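Long-range contacts in pyocyanin demethylase (Mycobacterium fortuitum subsp. fortuitum DSM 46621 = ATCC 6841, PDB 5K21), which removes the N-methyl group of the bacterial phenazine pyocyanin by a tautomerizing demethylation, leaving phenazin-1-ol: residues A59-N64 and M71-L76; V24-F29 and D38-S43; I85-L90 and M100-G105. One frame throughout, in Å; residues are numbered along the deposited sequence.

The chain is an up-and-down antiparallel beta barrel, and each interaction pairs strands consecutive in sequence. From the N terminus, interaction 2 comes first: strands 13-27 and 39-48 pair, closing the calcium-binding loop, with Asp28, Phe29 and Asp38 at its two ends and Lys31, Gly33 and Asp35 between. Interaction 1 then joins strands 51-65 and 70-80 with a disulfide, and interaction 3 strands 83-92 and 98-105. The three lie in series, none nested or crossing. A probable backbone hydrogen bond from Cys60 N to Asp40 O ties interaction 2 to interaction 1, and another from Cys74 N to Ser89 O ties interaction 1 to interaction 3; interactions 2 and 3 do not touch. All three reach phenazin-1-ol, interaction 3 through Met100.

Interaction 1 of 3, residues A59-N64 and M71-L76; sequences ACFFTN and MTYCEL. With 6QF (phenazin-1-ol), chain F.
Cys60 and Cys74 face each other across a beta hairpin of the barrel, strands 51-65 and 70-80, as an antiparallel non-hydrogen-bonded pair joined by a cross-strand disulfide. From CB, which meets Thr72 CB at 4.2 Å, the Cys60 side chain runs to SG, placed anti to the carbonyl carbon (chi1 -70°). There SG bonds to Cys74 SG at 2.1 Å and, on the pocket side, approaches N8 of phenazin-1-ol at 3.3 Å. The disulfide therefore forms part of the pocket wall.

Phe62 and Thr72 share this face of the sheet, and the Phe62 ring also meets His93 edge-to-face. On the other face, Phe61 and Tyr73 lie side by side with planes 21° apart, slid so far that the rings barely overlap; Phe61 CD1 comes 3.5 Å from Tyr73 CD2. Tyr73 OH donates to the anti lone pair of Glu75 OE2, while Glu75 OE1 makes a salt bridge with Arg88 of the third subunit.

Backbone hydrogen bonds run in both directions between Ala59 and Glu75 and between Phe61 and Tyr73. The register then slips by one residue at a classic beta bulge, where Thr63 and Asn64 both face Met71: Thr63 N donates to Met71 O, and Met71 N to Asn64 O. Next to the bulge, a CH-pi contact sets Thr72 CG2 over the centre of the Phe62 ring, 3.6 Å from its centroid.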
loop_
_atom_site.group_PDB
_atom_site.type_symbol
_atom_site.label_atom_id
_atom_site.label_comp_id
_atom_site.label_asym_id
_atom_site.label_seq_id
_atom_site.Cartn_x
_atom_site.Cartn_y
_atom_site.Cartn_z
ATOM N N ALA B 59 -5.967 -3.247 4.491
ATOM C CA ALA B 59 -5.924 -4.396 3.605
ATOM C C ALA B 59 -4.738 -5.255 3.999
ATOM O O ALA B 59 -3.673 -4.730 4.343
ATOM C CB ALA B 59 -5.816 -3.945 2.140
ATOM N N CYS B 60 -4.951 -6.568 3.993
ATOM C CA CYS B 60 -3.903 -7.550 4.240
ATOM C C CYS B 60 -3.819 -8.479 3.045
ATOM O O CYS B 60 -4.847 -8.911 2.519
ATOM C CB CYS B 60 -4.177 -8.363 5.503
ATOM S SG CYS B 60 -4.013 -7.398 7.036
ATOM N N PHE B 61 -2.591 -8.745 2.610
ATOM C CA PHE B 61 -2.296 -9.638 1.493
ATOM C C PHE B 61 -1.494 -10.817 2.017
ATOM O O PHE B 61 -0.452 -10.617 2.648
ATOM C CB PHE B 61 -1.495 -8.905 0.418
ATOM C CG PHE B 61 -2.086 -7.587 0.019
ATOM C CD1 PHE B 61 -1.767 -6.426 0.703
ATOM C CD2 PHE B 61 -2.969 -7.512 -1.033
ATOM C CE1 PHE B 61 -2.351 -5.199 0.340
ATOM C CE2 PHE B 61 -3.546 -6.305 -1.406
ATOM C CZ PHE B 61 -3.224 -5.144 -0.724
ATOM N N PHE B 62 -1.970 -12.034 1.748
ATOM C CA PHE B 62 -1.278 -13.251 2.165
ATOM C C PHE B 62 -0.127 -13.507 1.191
ATOM O O PHE B 62 -0.329 -13.938 0.054
ATOM C CB PHE B 62 -2.278 -14.403 2.237
ATOM C CG PHE B 62 -3.250 -14.278 3.379
ATOM C CD1 PHE B 62 -4.325 -13.399 3.304
ATOM C CD2 PHE B 62 -3.090 -15.032 4.533
ATOM C CE1 PHE B 62 -5.218 -13.260 4.351
ATOM C CE2 PHE B 62 -3.991 -14.906 5.592
ATOM C CZ PHE B 62 -5.060 -14.010 5.495
ATOM N N THR B 63 1.094 -13.241 1.636
ATOM C CA THR B 63 2.264 -13.365 0.780
ATOM C C THR B 63 2.864 -14.755 0.826
ATOM O O THR B 63 3.557 -15.153 -0.108
ATOM C CB THR B 63 3.322 -12.334 1.206
ATOM O OG1 THR B 63 3.617 -12.512 2.593
ATOM C CG2 THR B 63 2.804 -10.929 0.991
ATOM N N ASN B 64 2.607 -15.504 1.887
ATOM C CA ASN B 64 3.195 -16.824 2.037
ATOM C C ASN B 64 2.322 -17.588 3.016
ATOM O O ASN B 64 2.021 -17.083 4.102
ATOM C CB ASN B 64 4.641 -16.741 2.536
ATOM C CG ASN B 64 5.365 -18.059 2.400
ATOM O OD1 ASN B 64 5.193 -18.953 3.212
ATOM N ND2 ASN B 64 6.117 -18.212 1.325
ATOM N N MET B 71 1.854 -15.705 6.391
ATOM C CA MET B 71 2.402 -14.356 6.443
ATOM C C MET B 71 1.510 -13.398 5.672
ATOM O O MET B 71 1.067 -13.709 4.560
ATOM C CB MET B 71 3.808 -14.314 5.840
ATOM C CG MET B 71 4.887 -15.045 6.626
ATOM S SD MET B 71 5.406 -14.187 8.121
ATOM C CE MET B 71 5.991 -12.624 7.475
ATOM N N THR B 72 1.261 -12.221 6.252
ATOM C CA THR B 72 0.509 -11.177 5.572
ATOM C C THR B 72 1.309 -9.895 5.545
ATOM O O THR B 72 1.975 -9.530 6.529
ATOM C CB THR B 72 -0.854 -10.812 6.218
ATOM O OG1 THR B 72 -0.678 -10.492 7.600
ATOM C CG2 THR B 72 -1.878 -11.911 6.039
ATOM N N TYR B 73 1.208 -9.218 4.410
ATOM C CA TYR B 73 1.555 -7.818 4.282
ATOM C C TYR B 73 0.285 -7.013 4.530
ATOM O O TYR B 73 -0.707 -7.189 3.814
ATOM C CB TYR B 73 2.138 -7.544 2.898
ATOM C CG TYR B 73 2.158 -6.089 2.541
ATOM C CD1 TYR B 73 2.715 -5.159 3.403
ATOM C CD2 TYR B 73 1.631 -5.638 1.341
ATOM C CE1 TYR B 73 2.727 -3.817 3.094
ATOM C CE2 TYR B 73 1.645 -4.291 1.019
ATOM C CZ TYR B 73 2.202 -3.392 1.899
ATOM O OH TYR B 73 2.229 -2.048 1.598
ATOM N N CYS B 74 0.293 -6.181 5.573
ATOM C CA CYS B 74 -0.880 -5.399 5.951
ATOM C C CYS B 74 -0.571 -3.912 5.914
ATOM O O CYS B 74 0.538 -3.475 6.268
ATOM C CB CYS B 74 -1.375 -5.747 7.345
ATOM S SG CYS B 74 -1.977 -7.407 7.517
ATOM N N GLU B 75 -1.561 -3.160 5.457
ATOM C CA GLU B 75 -1.560 -1.706 5.455
ATOM C C GLU B 75 -2.802 -1.232 6.193
ATOM O O GLU B 75 -3.904 -1.746 5.961
ATOM C CB GLU B 75 -1.575 -1.134 4.028
ATOM C CG GLU B 75 -0.251 -1.121 3.293
ATOM C CD GLU B 75 0.633 0.072 3.675
ATOM O OE1 GLU B 75 0.255 0.855 4.587
ATOM O OE2 GLU B 75 1.693 0.242 3.038
ATOM N N LEU B 76 -2.623 -0.230 7.052
ATOM C CA LEU B 76 -3.681 0.255 7.916
ATOM C C LEU B 76 -3.645 1.771 7.949
ATOM O O LEU B 76 -2.569 2.364 8.040
ATOM C CB LEU B 76 -3.502 -0.295 9.347
ATOM C CG LEU B 76 -4.519 0.107 10.414
ATOM C CD1 LEU B 76 -5.868 -0.542 10.103
ATOM C CD2 LEU B 76 -4.011 -0.331 11.779
HETATM C C4 6QF F . -7.372 -7.909 9.725
HETATM C C5 6QF F . -8.028 -8.993 8.963
HETATM C C6 6QF F . -9.366 -9.237 9.035
HETATM C C10 6QF F . -6.373 -5.831 11.227
HETATM C C13 6QF F . -4.435 -4.494 11.919
HETATM C C15 6QF F . -4.106 -6.295 10.390
HETATM C C1 6QF F . -10.196 -8.417 9.868
HETATM C C2 6QF F . -9.652 -7.416 10.579
HETATM C C3 6QF F . -8.229 -7.092 10.558
HETATM N N7 6QF F . -7.709 -6.081 11.289
HETATM N N8 6QF F . -6.034 -7.667 9.666
HETATM C C9 6QF F . -5.518 -6.633 10.400
HETATM C C11 6QF F . -5.745 -4.753 11.976
HETATM C C14 6QF F . -3.585 -5.290 11.100
HETATM O O19 6QF F . -7.224 -9.748 8.190
#

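Interaction 2 of 3, residues V24-F29 and D38-S43; sequences VAKHDF and DMDIFS. With CA (calcium ion), chain G; 6QF (phenazin-1-ol), chain F.
The calcium site and one wall of the phenazine pocket meet on the hairpin of strands 13-27 and 39-48, where Asp28, Phe29 and Asp38 hold the metal at the turn end. Asp38 grips calcium with both carboxylate oxygens, OD1 at 2.4 Å and OD2 at 2.6 Å, while Asp28 gives OD1 and Phe29 its carbonyl O. The two carboxylate planes stand 77° apart, and Lys31, Gly33 and Asp35 of the connecting loop complete the site.

Paired backbone hydrogen bonds join Ala25 with Ile41 and His27 with Met39. Between these rungs Lys26 faces Asp40, its CG 3.3 Å from Asp40 OD1. The other oxygen, Asp40 OD2, accepts the hydroxyl of phenazin-1-ol, O19, at 2.6 Å; Lys26 NZ stays 5.4 Å from Asp40 OD2, without charged contact. Phe42 CG sits between the backbone N and the carbonyl carbon (chi1 56°), and one face of the ring carries the ligand, with C3 over the ring centre and N7 3.3 Å from Phe42 CE2. Val24 adds CG1, 3.9 Å from ligand C1.

On the opposite face of the sheet, Met39 CE meets the edge of the Phe29 ring at CE2, 3.8 Å away, and His27 CB lies over a face of that ring, toward the rim. These side chains point into the trimer: His27 NE2 bonds to Gly37 O of the third subunit, and Phe29 meets its counterparts in both other subunits. Within the barrel, strand 39-48 is flanked by strands 13-27 and 51-65, Asp38 and Asp40 bonding through their backbones to Phe62 and Cys60.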
loop_
_atom_site.group_PDB
_atom_site.type_symbol
_atom_site.label_atom_id
_atom_site.label_comp_id
_atom_site.label_asym_id
_atom_site.label_seq_id
_atom_site.Cartn_x
_atom_site.Cartn_y
_atom_site.Cartn_z
ATOM N N VAL B 24 -15.864 -6.432 6.958
ATOM C CA VAL B 24 -14.702 -7.216 6.565
ATOM C C VAL B 24 -15.058 -8.052 5.353
ATOM O O VAL B 24 -16.169 -8.580 5.257
ATOM C CB VAL B 24 -14.224 -8.127 7.711
ATOM C CG1 VAL B 24 -13.028 -8.978 7.254
ATOM C CG2 VAL B 24 -13.909 -7.298 8.972
ATOM N N ALA B 25 -14.118 -8.143 4.416
ATOM C CA ALA B 25 -14.186 -9.097 3.318
ATOM C C ALA B 25 -12.928 -9.950 3.324
ATOM O O ALA B 25 -11.817 -9.414 3.293
ATOM C CB ALA B 25 -14.335 -8.395 1.960
ATOM N N LYS B 26 -13.097 -11.261 3.340
ATOM C CA LYS B 26 -11.977 -12.184 3.181
ATOM C C LYS B 26 -12.048 -12.732 1.763
ATOM O O LYS B 26 -12.940 -13.515 1.444
ATOM C CB LYS B 26 -12.006 -13.297 4.224
ATOM C CG LYS B 26 -11.795 -12.777 5.627
ATOM C CD LYS B 26 -11.961 -13.805 6.720
ATOM C CE LYS B 26 -11.566 -13.149 8.039
ATOM N NZ LYS B 26 -11.972 -13.863 9.277
ATOM N N HIS B 27 -11.153 -12.263 0.898
ATOM C CA HIS B 27 -11.129 -12.737 -0.478
ATOM C C HIS B 27 -10.340 -14.042 -0.533
ATOM O O HIS B 27 -9.128 -14.060 -0.291
ATOM C CB HIS B 27 -10.489 -11.701 -1.390
ATOM C CG HIS B 27 -11.308 -10.464 -1.588
ATOM N ND1 HIS B 27 -12.686 -10.480 -1.677
ATOM C CD2 HIS B 27 -10.936 -9.166 -1.708
ATOM C CE1 HIS B 27 -13.125 -9.243 -1.841
ATOM N NE2 HIS B 27 -12.087 -8.431 -1.880
ATOM N N ASP B 28 -11.019 -15.125 -0.890
ATOM C CA ASP B 28 -10.377 -16.421 -1.071
ATOM C C ASP B 28 -10.119 -16.547 -2.559
ATOM O O ASP B 28 -10.899 -17.123 -3.308
ATOM C CB ASP B 28 -11.250 -17.552 -0.549
ATOM C CG ASP B 28 -10.543 -18.882 -0.602
ATOM O OD1 ASP B 28 -9.433 -18.935 -1.180
ATOM O OD2 ASP B 28 -11.085 -19.868 -0.076
ATOM N N PHE B 29 -9.036 -15.910 -2.986
ATOM C CA PHE B 29 -8.629 -15.931 -4.371
ATOM C C PHE B 29 -7.831 -17.201 -4.643
ATOM O O PHE B 29 -7.664 -18.057 -3.772
ATOM C CB PHE B 29 -7.808 -14.688 -4.692
ATOM C CG PHE B 29 -8.585 -13.389 -4.655
ATOM C CD1 PHE B 29 -9.872 -13.304 -5.158
ATOM C CD2 PHE B 29 -7.975 -12.236 -4.170
ATOM C CE1 PHE B 29 -10.554 -12.092 -5.152
ATOM C CE2 PHE B 29 -8.655 -11.019 -4.141
ATOM C CZ PHE B 29 -9.938 -10.945 -4.643
ATOM N N ASP B 38 -4.437 -14.637 -1.193
ATOM C CA ASP B 38 -5.684 -14.280 -0.570
ATOM C C ASP B 38 -5.531 -12.906 0.058
ATOM O O ASP B 38 -4.418 -12.391 0.234
ATOM C CB ASP B 38 -6.098 -15.347 0.443
ATOM C CG ASP B 38 -6.475 -16.660 -0.228
ATOM O OD1 ASP B 38 -6.747 -16.644 -1.443
ATOM O OD2 ASP B 38 -6.538 -17.701 0.436
ATOM N N MET B 39 -6.661 -12.301 0.391
ATOM C CA MET B 39 -6.624 -10.919 0.841
ATOM C C MET B 39 -7.805 -10.615 1.735
ATOM O O MET B 39 -8.919 -11.086 1.490
ATOM C CB MET B 39 -6.626 -10.026 -0.400
ATOM C CG MET B 39 -6.641 -8.560 -0.196
ATOM S SD MET B 39 -6.936 -7.818 -1.814
ATOM C CE MET B 39 -5.883 -8.750 -2.884
ATOM N N ASP B 40 -7.552 -9.821 2.768
ATOM C CA ASP B 40 -8.598 -9.307 3.636
ATOM C C ASP B 40 -8.642 -7.802 3.499
ATOM O O ASP B 40 -7.600 -7.142 3.531
ATOM C CB ASP B 40 -8.349 -9.656 5.095
ATOM C CG ASP B 40 -8.407 -11.131 5.368
ATOM O OD1 ASP B 40 -8.832 -11.918 4.486
ATOM O OD2 ASP B 40 -8.007 -11.504 6.490
ATOM N N ILE B 41 -9.852 -7.261 3.380
ATOM C CA ILE B 41 -10.076 -5.823 3.363
ATOM C C ILE B 41 -11.058 -5.526 4.490
ATOM O O ILE B 41 -12.027 -6.266 4.676
ATOM C CB ILE B 41 -10.598 -5.349 1.989
ATOM C CG1 ILE B 41 -9.512 -5.605 0.923
ATOM C CG2 ILE B 41 -10.957 -3.871 2.022
ATOM C CD1 ILE B 41 -9.953 -5.456 -0.512
ATOM N N PHE B 42 -10.768 -4.511 5.301
ATOM C CA PHE B 42 -11.537 -4.369 6.533
ATOM C C PHE B 42 -11.604 -2.920 7.000
ATOM O O PHE B 42 -10.811 -2.068 6.598
ATOM C CB PHE B 42 -10.928 -5.211 7.650
ATOM C CG PHE B 42 -9.481 -4.881 7.913
ATOM C CD1 PHE B 42 -8.478 -5.449 7.147
ATOM C CD2 PHE B 42 -9.138 -3.957 8.878
ATOM C CE1 PHE B 42 -7.140 -5.119 7.369
ATOM C CE2 PHE B 42 -7.830 -3.625 9.095
ATOM C CZ PHE B 42 -6.825 -4.207 8.335
ATOM N N SER B 43 -12.563 -2.673 7.892
ATOM C CA SER B 43 -12.717 -1.410 8.588
ATOM C C SER B 43 -13.067 -1.728 10.028
ATOM O O SER B 43 -13.638 -2.785 10.321
ATOM C CB SER B 43 -13.807 -0.516 7.963
ATOM O OG SER B 43 -15.049 -1.202 7.836
HETATM CA CA CA G . -7.230 -19.027 -1.648
HETATM C C4 6QF F . -7.372 -7.909 9.725
HETATM C C5 6QF F . -8.028 -8.993 8.963
HETATM C C6 6QF F . -9.366 -9.237 9.035
HETATM C C10 6QF F . -6.373 -5.831 11.227
HETATM C C13 6QF F . -4.435 -4.494 11.919
HETATM C C15 6QF F . -4.106 -6.295 10.390
HETATM C C1 6QF F . -10.196 -8.417 9.868
HETATM C C2 6QF F . -9.652 -7.416 10.579
HETATM C C3 6QF F . -8.229 -7.092 10.558
HETATM N N7 6QF F . -7.709 -6.081 11.289
HETATM N N8 6QF F . -6.034 -7.667 9.666
HETATM C C9 6QF F . -5.518 -6.633 10.400
HETATM C C11 6QF F . -5.745 -4.753 11.976
HETATM C C14 6QF F . -3.585 -5.290 11.100
HETATM O O19 6QF F . -7.224 -9.748 8.190
#

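Interaction 3 of 3, residues I85-L90 and M100-G105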
loop_
_atom_site.group_PDB
_atom_site.type_symbol
_atom_site.label_atom_id
_atom_site.label_comp_id
_atom_site.label_asym_id
_atom_site.label_seq_id
_atom_site.Cartn_x
_atom_site.Cartn_y
_atom_site.Cartn_z
ATOM N N ILE B 85 -3.183 8.182 11.131
ATOM C CA ILE B 85 -1.978 7.424 11.434
ATOM C C ILE B 85 -1.889 6.272 10.441
ATOM O O ILE B 85 -2.874 5.559 10.222
ATOM C CB ILE B 85 -1.972 6.900 12.881
ATOM C CG1 ILE B 85 -2.019 8.089 13.843
ATOM C CG2 ILE B 85 -0.743 6.016 13.142
ATOM C CD1 ILE B 85 -2.202 7.720 15.301
ATOM N N PHE B 86 -0.716 6.103 9.846
ATOM C CA PHE B 86 -0.450 5.077 8.842
ATOM C C PHE B 86 0.470 4.016 9.419
ATOM O O PHE B 86 1.473 4.340 10.049
ATOM C CB PHE B 86 0.214 5.677 7.609
ATOM C CG PHE B 86 -0.488 6.881 7.083
ATOM C CD1 PHE B 86 -1.855 6.897 6.966
ATOM C CD2 PHE B 86 0.234 8.002 6.719
ATOM C CE1 PHE B 86 -2.508 8.014 6.492
ATOM C CE2 PHE B 86 -0.397 9.125 6.255
ATOM C CZ PHE B 86 -1.763 9.137 6.128
ATOM N N ALA B 87 0.137 2.749 9.183
ATOM C CA ALA B 87 0.931 1.651 9.696
ATOM C C ALA B 87 0.999 0.533 8.668
ATOM O O ALA B 87 0.111 0.376 7.823
ATOM C CB ALA B 87 0.347 1.112 11.001
ATOM N N ARG B 88 2.052 -0.272 8.773
ATOM C CA ARG B 88 2.207 -1.410 7.877
ATOM C C ARG B 88 2.971 -2.508 8.599
ATOM O O ARG B 88 3.731 -2.252 9.534
ATOM C CB ARG B 88 2.927 -1.030 6.582
ATOM C CG ARG B 88 4.370 -0.596 6.798
ATOM C CD ARG B 88 4.959 -0.069 5.508
ATOM N NE ARG B 88 5.296 -1.133 4.562
ATOM C CZ ARG B 88 5.422 -0.950 3.256
ATOM N NH1 ARG B 88 5.196 0.251 2.729
ATOM N NH2 ARG B 88 5.758 -1.962 2.465
ATOM N N SER B 89 2.753 -3.743 8.156
ATOM C CA SER B 89 3.391 -4.889 8.772
ATOM C C SER B 89 3.620 -5.971 7.725
ATOM O O SER B 89 2.944 -6.024 6.690
ATOM C CB SER B 89 2.573 -5.462 9.934
ATOM O OG SER B 89 1.251 -5.808 9.539
ATOM N N LEU B 90 4.624 -6.803 7.998
ATOM C CA LEU B 90 4.815 -8.077 7.309
ATOM C C LEU B 90 5.066 -9.091 8.419
ATOM O O LEU B 90 6.184 -9.186 8.942
ATOM C CB LEU B 90 5.969 -8.020 6.317
ATOM C CG LEU B 90 6.260 -9.349 5.605
ATOM C CD1 LEU B 90 5.124 -9.679 4.642
ATOM C CD2 LEU B 90 7.576 -9.307 4.851
ATOM N N MET B 100 3.125 -3.573 14.100
ATOM C CA MET B 100 3.200 -2.853 12.843
ATOM C C MET B 100 4.102 -1.649 13.021
ATOM O O MET B 100 4.272 -1.137 14.133
ATOM C CB MET B 100 1.812 -2.377 12.389
ATOM C CG MET B 100 0.721 -3.428 12.448
ATOM S SD MET B 100 -0.838 -2.801 11.780
ATOM C CE MET B 100 -0.458 -2.767 10.031
ATOM N N ALA B 101 4.719 -1.234 11.929
ATOM C CA ALA B 101 5.504 -0.017 11.913
ATOM C C ALA B 101 4.573 1.141 11.605
ATOM O O ALA B 101 3.796 1.076 10.650
ATOM C CB ALA B 101 6.625 -0.099 10.877
ATOM N N ILE B 102 4.628 2.185 12.431
ATOM C CA ILE B 102 3.943 3.424 12.092
ATOM C C ILE B 102 4.866 4.212 11.182
ATOM O O ILE B 102 5.986 4.557 11.578
ATOM C CB ILE B 102 3.586 4.230 13.347
ATOM C CG1 ILE B 102 2.477 3.523 14.124
ATOM C CG2 ILE B 102 3.148 5.642 12.956
ATOM C CD1 ILE B 102 2.182 4.170 15.475
ATOM N N THR B 103 4.397 4.499 9.959
ATOM C CA THR B 103 5.244 5.132 8.955
ATOM C C THR B 103 4.985 6.617 8.783
ATOM O O THR B 103 5.801 7.298 8.155
ATOM C CB THR B 103 5.065 4.465 7.594
ATOM O OG1 THR B 103 3.698 4.583 7.217
ATOM C CG2 THR B 103 5.466 2.996 7.641
ATOM N N GLY B 104 3.883 7.129 9.309
ATOM C CA GLY B 104 3.583 8.538 9.190
ATOM C C GLY B 104 2.164 8.807 9.643
ATOM O O GLY B 104 1.515 7.958 10.266
ATOM N N GLY B 105 1.716 10.023 9.362
ATOM C CA GLY B 105 0.364 10.419 9.708
ATOM C C GLY B 105 0.111 11.834 9.249
ATOM O O GLY B 105 0.922 12.427 8.534
#
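Met100 packs against Ser89 and Ala87 where strand 98-105 pairs with strand 83-92, two antiparallel neighbours in the barrel wall. Its CG lies 3.7 Å from Ser89 CB. The chain then bends at chi3 (73°), which brings CE within 3.5 Å of Ser89 OG and 3.7 Å of Arg88 CA. Met100 also touches phenazin-1-ol, so its side chain joins this strand pair to the pocket.

Ala101 follows as the hydrogen-bonded partner of Arg88: Ala101 N donates to Arg88 O, and Arg88 N to Ala101 O. Ile102 returns to the face that bears Ala87 and Ile85. Its CG2 meets Ile85 CG2 at 3.9 Å, and both isoleucines pack on Leu130 and Leu132 of strand 127-132.

At Thr103 the register slips by one residue in a beta bulge between the Ala87-Ile102 and Phe86-Gly104 pairs. Thr103 N donates to Phe86 O at 2.9 Å, with the donor tilted 34° from the carbonyl plane. Thr103 CG2 sits 3.8 Å from Arg88 CD, the two side chains crossing at about a right angle. Gly104 then accepts from Phe86 N, which stands above the plane of the Gly104 carbonyl. The Phe86 ring spreads beside the glycine backbone, CD2 3.6 Å from Gly104 C, and CE2 reaches Gly105 CA. Gly105 itself pairs with Ile85, their CA atoms 4.2 Å apart.

Across the strands the polar bonding is carried by backbone amides, while the side-chain contacts are mainly apolar. The guanidinium of Arg88 turns to another chain, NH2 hydrogen-bonding to Thr77 OG1 of the second subunit. Backbone amides thus hold the two strands together, the Ile85 and Ile102 face is apolar against strand 127-132, and Arg88 reaches the second subunit from the other face.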